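Local coordinates for protein 5,10-methylenetetrahydrofolate dehydrogenase (PDB 5ZF1) that acts as a 5,10-methylenetetrahydrofolate dehydrogenase, probably using NADP+ to oxidise its folate substrate to 5,10-methenyltetrahydrofolate, at residues R3-I14 / E147-D155; T218-K227 / G256-S264. All coordinates share one frame; numbering follows the deposited sequence. Where two conformers were deposited one is given.

How the contacts relate
Both contacts gather round one parallel sheet, their centres about 19 Å apart. Along the chain they come in series: contact 1 closes, at residues 147-155, before contact 2 opens at 218. Contact 1 joins the catalytic-domain range to the NAD(P)-binding part, setting strand 3-4, an outermost strand of the sheet, and the start of helix 7-26 against the end of helix 140-151. Contact 2 lies wholly in the NAD(P)-binding part and ties the loop after strand 215-218 to the approach to helix 260-263. They meet where Ile4 CD1 lies 3.4 Å from Tyr260 OH. Strand 236-239 is shared as well: Leu5 packs on Ile238, Val258 and Val263 on neighbouring Ile237.

Contact 1. Residues R3-I14 / E147-D155; sequences RILDGKALAMEI and EMLKRFNID
Phe152, just beyond helix 140-151, presses its ring into the bend between strand 3-4 and helix 7-26. Packing is close here: Leu5 CD2 sits over one face, offset toward the rim and 3.4 Å from Phe152 CG, in a CH-pi contact. Leu10, its CG turned anti to the backbone N (chi1 -178°), brings CD2 to 3.7 Å from Phe152 CE2, while its CD1 rests on Arg151 CB. Met148 CE lies 4.2 Å from Leu5 CB. With an alanine in place of Phe152 the ring is gone, and Leu5 CD2 and Leu10 CD2 would probably be left facing a gap.

The solvent side is looser and polar. At the exposed margin Arg3 NH1 meets Phe152 O at 3.1 Å, in the guanidinium plane and fairly straight at 157°, with a weak second bond from NH2; beside this carbonyl, Asn153 is the C-prime residue of the Schellman motif ending helix 140-151. Farther along, Ile14 CG1 covers a face of the Arg151 guanidinium, whose NE is 2.8 Å from Glu147 OE2. Apolar side chains thus pack the bend against the helix end, while Arg3, its charge probably favoured there, grips a carbonyl and Arg151 ties its helix to helix 7-26 through Glu17.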
ATOM      1  N   ARG B   3       4.961  13.025  28.457  1.00 34.78           N
ATOM      2  CA  ARG B   3       5.966  11.971  28.524  1.00 37.55           C
ATOM      3  C   ARG B   3       6.917  12.086  27.342  1.00 39.87           C
ATOM      4  O   ARG B   3       6.527  12.478  26.239  1.00 34.66           O
ATOM      5  CB  ARG B   3       5.328  10.588  28.487  1.00 33.05           C
ATOM      6  CG  ARG B   3       4.168  10.359  29.418  1.00 46.89           C
ATOM      7  CD  ARG B   3       3.486   9.060  29.035  1.00 53.06           C
ATOM      8  NE  ARG B   3       4.442   7.972  28.838  1.00 58.90           N
ATOM      9  CZ  ARG B   3       4.196   6.876  28.123  1.00 49.35           C
ATOM     10  NH1 ARG B   3       3.029   6.728  27.513  1.00 51.70           N
ATOM     11  NH2 ARG B   3       5.124   5.939  28.000  1.00 51.97           N
ATOM     12  N   ILE B   4       8.168  11.704  27.564  1.00 36.46           N
ATOM     13  CA  ILE B   4       9.200  11.796  26.540  1.00 31.63           C
ATOM     14  C   ILE B   4       9.342  10.434  25.872  1.00 38.45           C
ATOM     15  O   ILE B   4       9.622   9.428  26.532  1.00 33.40           O
ATOM     16  CB  ILE B   4      10.534  12.279  27.130  1.00 42.69           C
ATOM     17  CG1 ILE B   4      10.294  13.398  28.150  1.00 45.88           C
ATOM     18  CG2 ILE B   4      11.454  12.770  26.029  1.00 36.10           C
ATOM     19  CD1 ILE B   4       9.777  14.682  27.545  1.00 43.11           C
ATOM     20  N   LEU B   5       9.141  10.392  24.554  1.00 32.59           N
ATOM     21  CA  LEU B   5       9.331   9.160  23.787  1.00 29.04           C
ATOM     22  C   LEU B   5      10.746   9.166  23.219  1.00 28.96           C
ATOM     23  O   LEU B   5      10.977   9.415  22.036  1.00 32.78           O
ATOM     24  CB  LEU B   5       8.282   9.036  22.689  1.00 35.79           C
ATOM     25  CG  LEU B   5       6.835   9.298  23.097  1.00 30.21           C
ATOM     26  CD1 LEU B   5       5.970   9.657  21.885  1.00 30.00           C
ATOM     27  CD2 LEU B   5       6.282   8.079  23.824  1.00 32.71           C
ATOM     28  N   ASP B   6      11.711   8.858  24.089  1.00 35.13           N
ATOM     29  CA  ASP B   6      13.133   8.941  23.749  1.00 35.51           C
ATOM     30  C   ASP B   6      13.546   7.711  22.952  1.00 31.20           C
ATOM     31  O   ASP B   6      13.772   6.637  23.518  1.00 30.33           O
ATOM     32  CB  ASP B   6      13.974   9.076  25.013  1.00 38.13           C
ATOM     33  CG  ASP B   6      15.467   9.117  24.719  1.00 47.76           C
ATOM     34  OD1 ASP B   6      15.853   9.459  23.576  1.00 46.26           O
ATOM     35  OD2 ASP B   6      16.254   8.802  25.635  1.00 51.98           O
ATOM     36  N   GLY B   7      13.673   7.876  21.631  1.00 35.93           N
ATOM     37  CA  GLY B   7      14.040   6.759  20.779  1.00 29.02           C
ATOM     38  C   GLY B   7      15.451   6.251  21.008  1.00 33.42           C
ATOM     39  O   GLY B   7      15.745   5.087  20.727  1.00 29.55           O
ATOM     40  N   LYS B   8      16.344   7.109  21.502  1.00 30.96           N
ATOM     41  CA  LYS B   8      17.711   6.663  21.758  1.00 32.26           C
ATOM     42  C   LYS B   8      17.740   5.627  22.868  1.00 31.75           C
ATOM     43  O   LYS B   8      18.384   4.580  22.740  1.00 33.93           O
ATOM     44  CB  LYS B   8      18.603   7.850  22.113  1.00 41.27           C
ATOM     45  CG  LYS B   8      20.067   7.480  22.264  1.00 46.52           C
ATOM     46  CD  LYS B   8      20.870   8.643  22.809  1.00 49.57           C
ATOM     47  CE  LYS B   8      22.125   8.860  21.990  1.00 62.12           C
ATOM     48  NZ  LYS B   8      21.795   9.303  20.609  1.00 65.32           N
ATOM     49  N   ALA B   9      17.044   5.904  23.971  1.00 39.09           N
ATOM     50  CA  ALA B   9      17.013   4.959  25.078  1.00 32.50           C
ATOM     51  C   ALA B   9      16.248   3.697  24.703  1.00 34.38           C
ATOM     52  O   ALA B   9      16.631   2.590  25.100  1.00 30.86           O
ATOM     53  CB  ALA B   9      16.397   5.620  26.312  1.00 37.50           C
ATOM     54  N   LEU B  10      15.161   3.838  23.940  1.00 35.42           N
ATOM     55  CA  LEU B  10      14.422   2.655  23.507  1.00 30.80           C
ATOM     56  C   LEU B  10      15.272   1.782  22.593  1.00 26.38           C
ATOM     57  O   LEU B  10      15.232   0.547  22.687  1.00 30.76           O
ATOM     58  CB  LEU B  10      13.134   3.068  22.796  1.00 28.24           C
ATOM     59  CG  LEU B  10      12.241   1.915  22.329  1.00 36.41           C
ATOM     60  CD1 LEU B  10      11.908   1.004  23.496  1.00 37.83           C
ATOM     61  CD2 LEU B  10      10.964   2.431  21.665  1.00 30.02           C
ATOM     62  N   ALA B  11      16.024   2.407  21.686  1.00 29.96           N
ATOM     63  CA  ALA B  11      16.881   1.648  20.781  1.00 31.50           C
ATOM     64  C   ALA B  11      17.907   0.839  21.560  1.00 25.37           C
ATOM     65  O   ALA B  11      18.187  -0.313  21.218  1.00 26.93           O
ATOM     66  CB  ALA B  11      17.580   2.587  19.801  1.00 25.79           C
ATOM     67  N   MET B  12      18.478   1.432  22.608  1.00 31.11           N
ATOM     68  CA  MET B  12      19.372   0.677  23.485  1.00 36.21           C
ATOM     69  C   MET B  12      18.673  -0.549  24.070  1.00 32.52           C
ATOM     70  O   MET B  12      19.221  -1.658  24.035  1.00 33.18           O
ATOM     71  CB  MET B  12      19.912   1.576  24.598  1.00 37.62           C
ATOM     72  CG  MET B  12      21.012   0.917  25.434  1.00 43.63           C
ATOM     73  SD  MET B  12      22.368   0.259  24.428  1.00 58.99           S
ATOM     74  CE  MET B  12      22.770   1.689  23.422  1.00 44.73           C
ATOM     75  N   GLU B  13      17.454  -0.377  24.599  1.00 33.67           N
ATOM     76  CA  GLU B  13      16.698  -1.519  25.117  1.00 32.82           C
ATOM     77  C   GLU B  13      16.529  -2.588  24.051  1.00 31.21           C
ATOM     78  O   GLU B  13      16.771  -3.773  24.293  1.00 27.65           O
ATOM     79  CB  GLU B  13      15.319  -1.074  25.611  1.00 43.99           C
ATOM     80  CG  GLU B  13      15.303  -0.165  26.822  1.00 44.67           C
ATOM     81  CD  GLU B  13      13.882   0.192  27.243  1.00 60.13           C
ATOM     82  OE1 GLU B  13      13.017  -0.713  27.261  1.00 61.02           O
ATOM     83  OE2 GLU B  13      13.629   1.378  27.547  1.00 66.84           O
ATOM     84  N   ILE B  14      16.115  -2.174  22.853  1.00 26.96           N
ATOM     85  CA  ILE B  14      15.904  -3.100  21.745  1.00 26.32           C
ATOM     86  C   ILE B  14      17.207  -3.798  21.355  1.00 24.72           C
ATOM     87  O   ILE B  14      17.228  -5.014  21.123  1.00 30.11           O
ATOM     88  CB  ILE B  14      15.275  -2.327  20.565  1.00 23.64           C
ATOM     89  CG1 ILE B  14      13.788  -2.079  20.835  1.00 35.14           C
ATOM     90  CG2 ILE B  14      15.458  -3.053  19.263  1.00 27.04           C
ATOM     91  CD1 ILE B  14      13.170  -1.073  19.901  1.00 36.62           C
ATOM     92  N   GLU B 147       7.186   0.678  16.514  1.00 31.93           N
ATOM     93  CA  GLU B 147       7.756   0.122  17.740  1.00 28.85           C
ATOM     94  C   GLU B 147       7.732   1.134  18.885  1.00 28.44           C
ATOM     95  O   GLU B 147       7.535   0.758  20.047  1.00 29.16           O
ATOM     96  CB  GLU B 147       9.181  -0.369  17.467  1.00 34.28           C
ATOM     97  CG  GLU B 147       9.748  -1.327  18.521  1.00 37.56           C
ATOM     98  CD  GLU B 147       8.968  -2.636  18.661  1.00 45.54           C
ATOM     99  OE1 GLU B 147       8.365  -3.115  17.673  1.00 41.41           O
ATOM    100  OE2 GLU B 147       8.972  -3.197  19.774  1.00 50.67           O
ATOM    101  N   MET B 148       7.935   2.421  18.588  1.00 25.17           N
ATOM    102  CA  MET B 148       7.839   3.432  19.633  1.00 23.87           C
ATOM    103  C   MET B 148       6.428   3.473  20.210  1.00 27.10           C
ATOM    104  O   MET B 148       6.248   3.581  21.432  1.00 27.92           O
ATOM    105  CB  MET B 148       8.262   4.797  19.083  1.00 24.75           C
ATOM    106  CG  MET B 148       9.719   4.842  18.617  1.00 27.29           C
ATOM    107  SD  MET B 148      10.299   6.413  17.942  1.00 37.41           S
ATOM    108  CE  MET B 148       9.433   7.619  18.948  1.00 32.13           C
ATOM    109  N   LEU B 149       5.413   3.346  19.351  1.00 24.21           N
ATOM    110  CA  LEU B 149       4.035   3.349  19.829  1.00 22.23           C
ATOM    111  C   LEU B 149       3.747   2.133  20.694  1.00 25.55           C
ATOM    112  O   LEU B 149       3.113   2.251  21.750  1.00 28.20           O
ATOM    113  CB  LEU B 149       3.065   3.390  18.657  1.00 25.27           C
ATOM    114  CG  LEU B 149       3.078   4.695  17.855  1.00 20.98           C
ATOM    115  CD1 LEU B 149       2.414   4.494  16.509  1.00 20.67           C
ATOM    116  CD2 LEU B 149       2.425   5.807  18.656  1.00 21.19           C
ATOM    117  N   LYS B 150       4.189   0.953  20.252  1.00 25.85           N
ATOM    118  CA  LYS B 150       3.922  -0.265  21.013  1.00 29.19           C
ATOM    119  C   LYS B 150       4.682  -0.272  22.328  1.00 27.26           C
ATOM    120  O   LYS B 150       4.139  -0.667  23.359  1.00 26.68           O
ATOM    121  CB  LYS B 150       4.286  -1.498  20.184  1.00 30.29           C
ATOM    122  CG  LYS B 150       3.479  -1.616  18.903  1.00 39.68           C
ATOM    123  CD  LYS B 150       3.823  -2.870  18.116  1.00 38.87           C
ATOM    124  CE  LYS B 150       2.934  -4.036  18.516  1.00 46.14           C
ATOM    125  NZ  LYS B 150       3.137  -4.480  19.928  1.00 59.58           N
ATOM    126  N   ARG B 151       5.942   0.157  22.317  1.00 28.81           N
ATOM    127  CA  ARG B 151       6.735   0.050  23.538  1.00 30.83           C
ATOM    128  C   ARG B 151       6.314   1.068  24.586  1.00 34.59           C
ATOM    129  O   ARG B 151       6.494   0.828  25.782  1.00 34.73           O
ATOM    130  CB  ARG B 151       8.220   0.200  23.215  1.00 29.55           C
ATOM    131  CG  ARG B 151       8.747  -0.931  22.377  1.00 34.90           C
ATOM    132  CD  ARG B 151       9.263  -2.060  23.229  1.00 40.97           C
ATOM    133  NE  ARG B 151       9.811  -3.128  22.399  1.00 59.64           N
ATOM    134  CZ  ARG B 151      10.808  -3.924  22.771  1.00 50.50           C
ATOM    135  NH1 ARG B 151      11.375  -3.761  23.958  1.00 47.66           N
ATOM    136  NH2 ARG B 151      11.246  -4.873  21.954  1.00 48.29           N
ATOM    137  N   PHE B 152       5.749   2.201  24.175  1.00 27.57           N
ATOM    138  CA  PHE B 152       5.289   3.188  25.134  1.00 23.59           C
ATOM    139  C   PHE B 152       3.806   3.060  25.442  1.00 20.01           C
ATOM    140  O   PHE B 152       3.234   3.950  26.092  1.00 24.68           O
ATOM    141  CB  PHE B 152       5.641   4.596  24.643  1.00 29.85           C
ATOM    142  CG  PHE B 152       7.117   4.896  24.714  1.00 35.75           C
ATOM    143  CD1 PHE B 152       7.716   5.198  25.922  1.00 39.57           C
ATOM    144  CD2 PHE B 152       7.905   4.850  23.578  1.00 34.78           C
ATOM    145  CE1 PHE B 152       9.080   5.463  25.992  1.00 38.65           C
ATOM    146  CE2 PHE B 152       9.266   5.114  23.640  1.00 38.07           C
ATOM    147  CZ  PHE B 152       9.851   5.421  24.847  1.00 36.19           C
ATOM    148  N   ASN B 153       3.185   1.961  25.001  1.00 23.48           N
ATOM    149  CA  ASN B 153       1.800   1.647  25.358  0.84 24.47           C
ATOM    150  C   ASN B 153       0.840   2.717  24.858  1.00 23.80           C
ATOM    151  O   ASN B 153      -0.088   3.117  25.561  1.00 26.71           O
ATOM    152  CB  ASN B 153       1.645   1.452  26.872  0.84 25.36           C
ATOM    153  CG  ASN B 153       1.359   0.008  27.246  0.84 30.45           C
ATOM    154  OD1 ASN B 153       1.577  -0.905  26.446  0.84 27.54           O
ATOM    155  ND2 ASN B 153       0.873  -0.205  28.469  0.84 33.09           N
ATOM    156  N   ILE B 154       1.074   3.192  23.654  1.00 22.14           N
ATOM    157  CA  ILE B 154       0.215   4.188  23.044  1.00 20.93           C
ATOM    158  C   ILE B 154      -0.915   3.451  22.357  1.00 16.59           C
ATOM    159  O   ILE B 154      -0.675   2.561  21.528  1.00 23.24           O
ATOM    160  CB  ILE B 154       0.996   5.051  22.042  1.00 17.68           C
ATOM    161  CG1 ILE B 154       2.230   5.669  22.719  1.00 20.25           C
ATOM    162  CG2 ILE B 154       0.054   6.105  21.442  1.00 19.03           C
ATOM    163  CD1 ILE B 154       1.910   6.650  23.799  1.00 21.88           C
ATOM    164  N   ASP B 155      -2.143   3.794  22.716  1.00 16.01           N
ATOM    165  CA  ASP B 155      -3.299   3.108  22.162  1.00 17.45           C
ATOM    166  C   ASP B 155      -3.525   3.535  20.718  1.00 19.57           C
ATOM    167  O   ASP B 155      -3.657   4.730  20.430  1.00 21.87           O
ATOM    168  CB  ASP B 155      -4.519   3.407  23.011  1.00 21.37           C
ATOM    169  CG  ASP B 155      -4.336   2.880  24.405  1.00 19.02           C
ATOM    170  OD1 ASP B 155      -4.227   1.653  24.489  1.00 21.52           O
ATOM    171  OD2 ASP B 155      -4.236   3.673  25.357  1.00 26.02           O
TER

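Contact 2. Residues T218-K227 / G256-S264; sequences TATGLPKLIK and GDVDYEEVS. With SO4 (sulfate ion), chain E.
A short parallel backbone pairing, a single beta bridge between Ile226 and Val258, lies over the side of the parallel sheet in the NAD(P)-binding part, where the loop after strand 215-218 doubles back. Its two hydrogen bonds both belong to Ile226. Ile226 N gives to Asp257 O at 2.9 Å with an angle of 169°, and Ile226 O accepts from Asp259 N at 3.0 Å, an equally straight bond. Residue by residue, Leu225, Ile226 and Lys227 run beside Asp257, Val258 and Asp259.

The side chains fill in around this bridge. Asp257 has the most surface covered. Its carboxylate sits between Thr218 and Lys224, and OD1 comes within 3.3 Å of Lys224 O without a hydrogen bond, both being acceptors; the Asp257 backbone N is held by the side chain of Asp239. Leu225 swings its CG anti to the backbone N (chi1 -172°), which carries CD1 back over the bridge to 3.8 Å from Asp259 N. Val263, one turn into helix 260-263, places CG2 3.6 Å from Ile226 O, so a methyl group lies beside the carbonyl that is already bonded to Asp259 N. Asp259 occupies the N-cap position, and the bridge therefore leads directly into the helix. Ile226 packs on Ile164 and Val231, while Val258 and Val263 pack on Ile237 and Ile270.

At the far end of the loop, past the strand end, Thr220 OG1 does double duty. It accepts from Leu222 N at 3.1 Å, forming an ST turn, and donates to O2 of a sulfate at 3.0 Å. Arg166 N and Arg199 NE also hydrogen-bond to that anion. The sulfate probably comes from the crystallisation liquor, yet an anion held by loops past the strand ends is consistent with the phosphate-binding region of a Rossmann-type dinucleotide fold.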
ATOM      1  N   THR B 218       4.646  13.108  12.086  1.00 20.09           N
ATOM      2  CA  THR B 218       5.150  13.994  11.027  0.56 18.35           C
ATOM      3  C   THR B 218       6.313  13.299  10.328  1.00 21.07           C
ATOM      4  O   THR B 218       7.394  13.172  10.906  1.00 22.12           O
ATOM      5  CB  THR B 218       5.591  15.362  11.561  0.56 26.36           C
ATOM      6  OG1 THR B 218       6.746  15.226  12.405  0.56 22.71           O
ATOM      7  CG2 THR B 218       4.472  16.059  12.321  0.56 23.51           C
ATOM      8  N   ALA B 219       6.094  12.853   9.084  1.00 19.74           N
ATOM      9  CA  ALA B 219       7.072  12.088   8.332  1.00 19.03           C
ATOM     10  C   ALA B 219       7.515  12.809   7.073  1.00 24.80           C
ATOM     11  O   ALA B 219       8.371  12.301   6.347  1.00 34.76           O
ATOM     12  CB  ALA B 219       6.501  10.715   7.947  1.00 23.05           C
ATOM     13  N   THR B 220       6.963  13.975   6.810  1.00 23.90           N
ATOM     14  CA  THR B 220       7.241  14.664   5.564  1.00 26.45           C
ATOM     15  C   THR B 220       8.600  15.353   5.596  1.00 31.85           C
ATOM     16  O   THR B 220       9.091  15.777   6.646  1.00 31.23           O
ATOM     17  CB  THR B 220       6.137  15.671   5.266  1.00 25.08           C
ATOM     18  OG1 THR B 220       6.495  16.410   4.097  1.00 26.37           O
ATOM     19  CG2 THR B 220       5.940  16.618   6.442  1.00 25.54           C
ATOM     20  N   GLY B 221       9.216  15.443   4.423  1.00 24.28           N
ATOM     21  CA  GLY B 221      10.466  16.153   4.251  1.00 33.16           C
ATOM     22  C   GLY B 221      10.310  17.634   4.018  1.00 38.53           C
ATOM     23  O   GLY B 221      11.299  18.373   4.044  1.00 35.98           O
ATOM     24  N   LEU B 222       9.099  18.083   3.783  1.00 33.61           N
ATOM     25  CA  LEU B 222       8.768  19.484   3.584  1.00 39.46           C
ATOM     26  C   LEU B 222       8.447  20.138   4.924  1.00 47.22           C
ATOM     27  O   LEU B 222       7.907  19.490   5.825  1.00 33.46           O
ATOM     28  CB  LEU B 222       7.572  19.615   2.640  1.00 32.94           C
ATOM     29  CG  LEU B 222       7.855  19.106   1.226  1.00 34.87           C
ATOM     30  CD1 LEU B 222       6.567  18.910   0.440  1.00 31.96           C
ATOM     31  CD2 LEU B 222       8.790  20.059   0.494  1.00 35.25           C
ATOM     32  N   PRO B 223       8.772  21.421   5.091  1.00 52.22           N
ATOM     33  CA  PRO B 223       8.579  22.055   6.401  1.00 52.37           C
ATOM     34  C   PRO B 223       7.117  22.109   6.805  1.00 47.67           C
ATOM     35  O   PRO B 223       6.292  22.748   6.147  1.00 46.94           O
ATOM     36  CB  PRO B 223       9.161  23.464   6.206  1.00 58.46           C
ATOM     37  CG  PRO B 223       9.979  23.390   4.947  1.00 53.92           C
ATOM     38  CD  PRO B 223       9.318  22.357   4.096  1.00 51.71           C
ATOM     39  N   LYS B 224       6.783  21.396   7.869  1.00 54.25           N
ATOM     40  CA  LYS B 224       5.514  21.551   8.553  1.00 46.05           C
ATOM     41  C   LYS B 224       5.795  22.082   9.950  1.00 47.26           C
ATOM     42  O   LYS B 224       6.926  22.024  10.444  1.00 56.23           O
ATOM     43  CB  LYS B 224       4.748  20.224   8.622  1.00 47.39           C
ATOM     44  CG  LYS B 224       3.264  20.394   8.889  1.00 51.70           C
ATOM     45  CD  LYS B 224       2.569  21.004   7.672  1.00 46.28           C
ATOM     46  CE  LYS B 224       2.777  20.125   6.441  1.00 48.94           C
ATOM     47  NZ  LYS B 224       1.556  20.001   5.594  1.00 45.15           N
ATOM     48  N   LEU B 225       4.765  22.627  10.585  1.00 35.59           N
ATOM     49  CA  LEU B 225       4.899  23.063  11.967  1.00 38.35           C
ATOM     50  C   LEU B 225       3.659  22.613  12.722  1.00 34.31           C
ATOM     51  O   LEU B 225       2.545  23.045  12.407  1.00 31.92           O
ATOM     52  CB  LEU B 225       5.101  24.575  12.068  1.00 37.62           C
ATOM     53  CG  LEU B 225       5.450  25.056  13.478  1.00 45.32           C
ATOM     54  CD1 LEU B 225       6.600  24.236  14.057  1.00 43.74           C
ATOM     55  CD2 LEU B 225       5.792  26.543  13.478  1.00 48.30           C
ATOM     56  N   ILE B 226       3.853  21.727  13.694  1.00 32.30           N
ATOM     57  CA  ILE B 226       2.790  21.374  14.627  1.00 28.68           C
ATOM     58  C   ILE B 226       2.823  22.400  15.750  1.00 27.93           C
ATOM     59  O   ILE B 226       3.794  22.469  16.503  1.00 31.40           O
ATOM     60  CB  ILE B 226       2.959  19.952  15.174  1.00 25.16           C
ATOM     61  CG1 ILE B 226       3.011  18.936  14.033  1.00 27.98           C
ATOM     62  CG2 ILE B 226       1.809  19.624  16.101  1.00 29.24           C
ATOM     63  CD1 ILE B 226       1.789  18.949  13.163  1.00 28.32           C
ATOM     64  N   LYS B 227       1.776  23.200  15.853  1.00 30.52           N
ATOM     65  CA  LYS B 227       1.650  24.189  16.912  1.00 31.24           C
ATOM     66  C   LYS B 227       0.693  23.687  17.982  1.00 33.28           C
ATOM     67  O   LYS B 227      -0.119  22.790  17.751  1.00 29.83           O
ATOM     68  CB  LYS B 227       1.152  25.524  16.357  1.00 36.19           C
ATOM     69  CG  LYS B 227       1.790  25.936  15.047  1.00 39.92           C
ATOM     70  CD  LYS B 227       1.304  27.321  14.639  1.00 50.33           C
ATOM     71  CE  LYS B 227       0.669  27.328  13.253  1.00 51.50           C
ATOM     72  NZ  LYS B 227      -0.607  26.558  13.172  1.00 46.68           N
ATOM     73  N   GLY B 256      13.376  20.195  13.115  1.00 57.47           N
ATOM     74  CA  GLY B 256      12.266  19.620  13.847  1.00 43.85           C
ATOM     75  C   GLY B 256      10.954  20.238  13.391  1.00 51.79           C
ATOM     76  O   GLY B 256      10.897  21.416  13.032  1.00 55.66           O
ATOM     77  N   ASP B 257       9.897  19.427  13.422  1.00 44.39           N
ATOM     78  CA  ASP B 257       8.602  19.803  12.865  1.00 40.52           C
ATOM     79  C   ASP B 257       7.592  20.216  13.923  1.00 38.57           C
ATOM     80  O   ASP B 257       6.408  20.359  13.605  1.00 37.35           O
ATOM     81  CB  ASP B 257       8.022  18.643  12.056  1.00 36.44           C
ATOM     82  CG  ASP B 257       8.609  18.549  10.672  1.00 47.60           C
ATOM     83  OD1 ASP B 257       9.132  19.571  10.182  1.00 50.17           O
ATOM     84  OD2 ASP B 257       8.535  17.452  10.073  1.00 50.56           O
ATOM     85  N   VAL B 258       8.021  20.389  15.172  1.00 30.78           N
ATOM     86  CA  VAL B 258       7.113  20.577  16.296  1.00 34.12           C
ATOM     87  C   VAL B 258       7.574  21.770  17.118  1.00 35.30           C
ATOM     88  O   VAL B 258       8.770  21.933  17.388  1.00 38.07           O
ATOM     89  CB  VAL B 258       7.030  19.307  17.173  1.00 35.77           C
ATOM     90  CG1 VAL B 258       6.022  19.495  18.311  1.00 30.78           C
ATOM     91  CG2 VAL B 258       6.644  18.106  16.327  1.00 26.32           C
ATOM     92  N   ASP B 259       6.620  22.610  17.511  1.00 31.79           N
ATOM     93  CA  ASP B 259       6.878  23.673  18.478  1.00 42.02           C
ATOM     94  C   ASP B 259       6.972  22.994  19.838  1.00 40.24           C
ATOM     95  O   ASP B 259       6.015  22.944  20.615  1.00 45.50           O
ATOM     96  CB  ASP B 259       5.782  24.730  18.424  1.00 42.79           C
ATOM     97  CG  ASP B 259       6.034  25.895  19.369  1.00 57.15           C
ATOM     98  OD1 ASP B 259       6.953  25.814  20.213  1.00 51.37           O
ATOM     99  OD2 ASP B 259       5.309  26.906  19.253  1.00 57.40           O
ATOM    100  N   TYR B 260       8.165  22.459  20.122  1.00 38.95           N
ATOM    101  CA  TYR B 260       8.326  21.535  21.243  1.00 41.93           C
ATOM    102  C   TYR B 260       7.911  22.172  22.562  1.00 45.95           C
ATOM    103  O   TYR B 260       7.164  21.570  23.339  1.00 43.09           O
ATOM    104  CB  TYR B 260       9.767  21.034  21.313  1.00 43.95           C
ATOM    105  CG  TYR B 260       9.985  20.006  22.401  1.00 43.91           C
ATOM    106  CD1 TYR B 260      10.464  20.378  23.648  1.00 49.13           C
ATOM    107  CD2 TYR B 260       9.695  18.664  22.184  1.00 45.45           C
ATOM    108  CE1 TYR B 260      10.658  19.442  24.650  1.00 51.01           C
ATOM    109  CE2 TYR B 260       9.881  17.722  23.177  1.00 43.61           C
ATOM    110  CZ  TYR B 260      10.366  18.115  24.408  1.00 54.92           C
ATOM    111  OH  TYR B 260      10.555  17.184  25.402  1.00 54.72           O
ATOM    112  N   GLU B 261       8.375  23.397  22.831  1.00 45.85           N
ATOM    113  CA  GLU B 261       8.128  23.995  24.139  1.00 48.96           C
ATOM    114  C   GLU B 261       6.638  24.144  24.413  1.00 41.54           C
ATOM    115  O   GLU B 261       6.165  23.813  25.506  1.00 44.85           O
ATOM    116  CB  GLU B 261       8.831  25.348  24.258  1.00 51.75           C
ATOM    117  CG  GLU B 261       8.610  26.008  25.614  1.00 59.78           C
ATOM    118  CD  GLU B 261       9.271  27.369  25.739  1.00 63.55           C
ATOM    119  OE1 GLU B 261      10.258  27.629  25.018  1.00 64.98           O
ATOM    120  OE2 GLU B 261       8.804  28.178  26.568  1.00 70.53           O
ATOM    121  N   GLU B 262       5.875  24.619  23.429  1.00 36.92           N
ATOM    122  CA  GLU B 262       4.448  24.813  23.657  1.00 40.29           C
ATOM    123  C   GLU B 262       3.675  23.505  23.531  1.00 37.97           C
ATOM    124  O   GLU B 262       2.779  23.235  24.339  1.00 39.13           O
ATOM    125  CB  GLU B 262       3.892  25.856  22.692  1.00 35.09           C
ATOM    126  CG  GLU B 262       4.261  27.296  23.050  1.00 49.06           C
ATOM    127  CD  GLU B 262       4.155  27.584  24.545  1.00 56.15           C
ATOM    128  OE1 GLU B 262       3.082  27.331  25.140  1.00 56.93           O
ATOM    129  OE2 GLU B 262       5.153  28.063  25.128  1.00 64.53           O
ATOM    130  N   VAL B 263       4.021  22.671  22.545  1.00 38.73           N
ATOM    131  CA  VAL B 263       3.267  21.439  22.341  1.00 32.66           C
ATOM    132  C   VAL B 263       3.480  20.477  23.498  1.00 32.22           C
ATOM    133  O   VAL B 263       2.563  19.737  23.868  1.00 32.79           O
ATOM    134  CB  VAL B 263       3.635  20.810  20.984  1.00 33.95           C
ATOM    135  CG1 VAL B 263       3.142  19.361  20.888  1.00 27.73           C
ATOM    136  CG2 VAL B 263       3.033  21.643  19.876  1.00 31.00           C
ATOM    137  N   SER B 264       4.673  20.497  24.111  1.00 34.58           N
ATOM    138  CA  SER B 264       4.937  19.667  25.285  1.00 30.61           C
ATOM    139  C   SER B 264       3.991  19.985  26.434  1.00 34.98           C
ATOM    140  O   SER B 264       3.735  19.117  27.274  1.00 35.56           O
ATOM    141  CB  SER B 264       6.382  19.840  25.752  1.00 40.64           C
ATOM    142  OG  SER B 264       7.302  19.460  24.745  1.00 47.40           O
TER
HETATM  143  S   SO4 E 401       4.572  14.927   1.355  1.00 19.71           S
HETATM  144  O1  SO4 E 401       4.854  13.492   1.375  1.00 18.04           O
HETATM  145  O2  SO4 E 401       4.101  15.502   2.599  1.00 21.34           O
HETATM  146  O3  SO4 E 401       5.821  15.587   1.001  1.00 24.10           O
HETATM  147  O4  SO4 E 401       3.580  15.226   0.310  1.00 18.92           O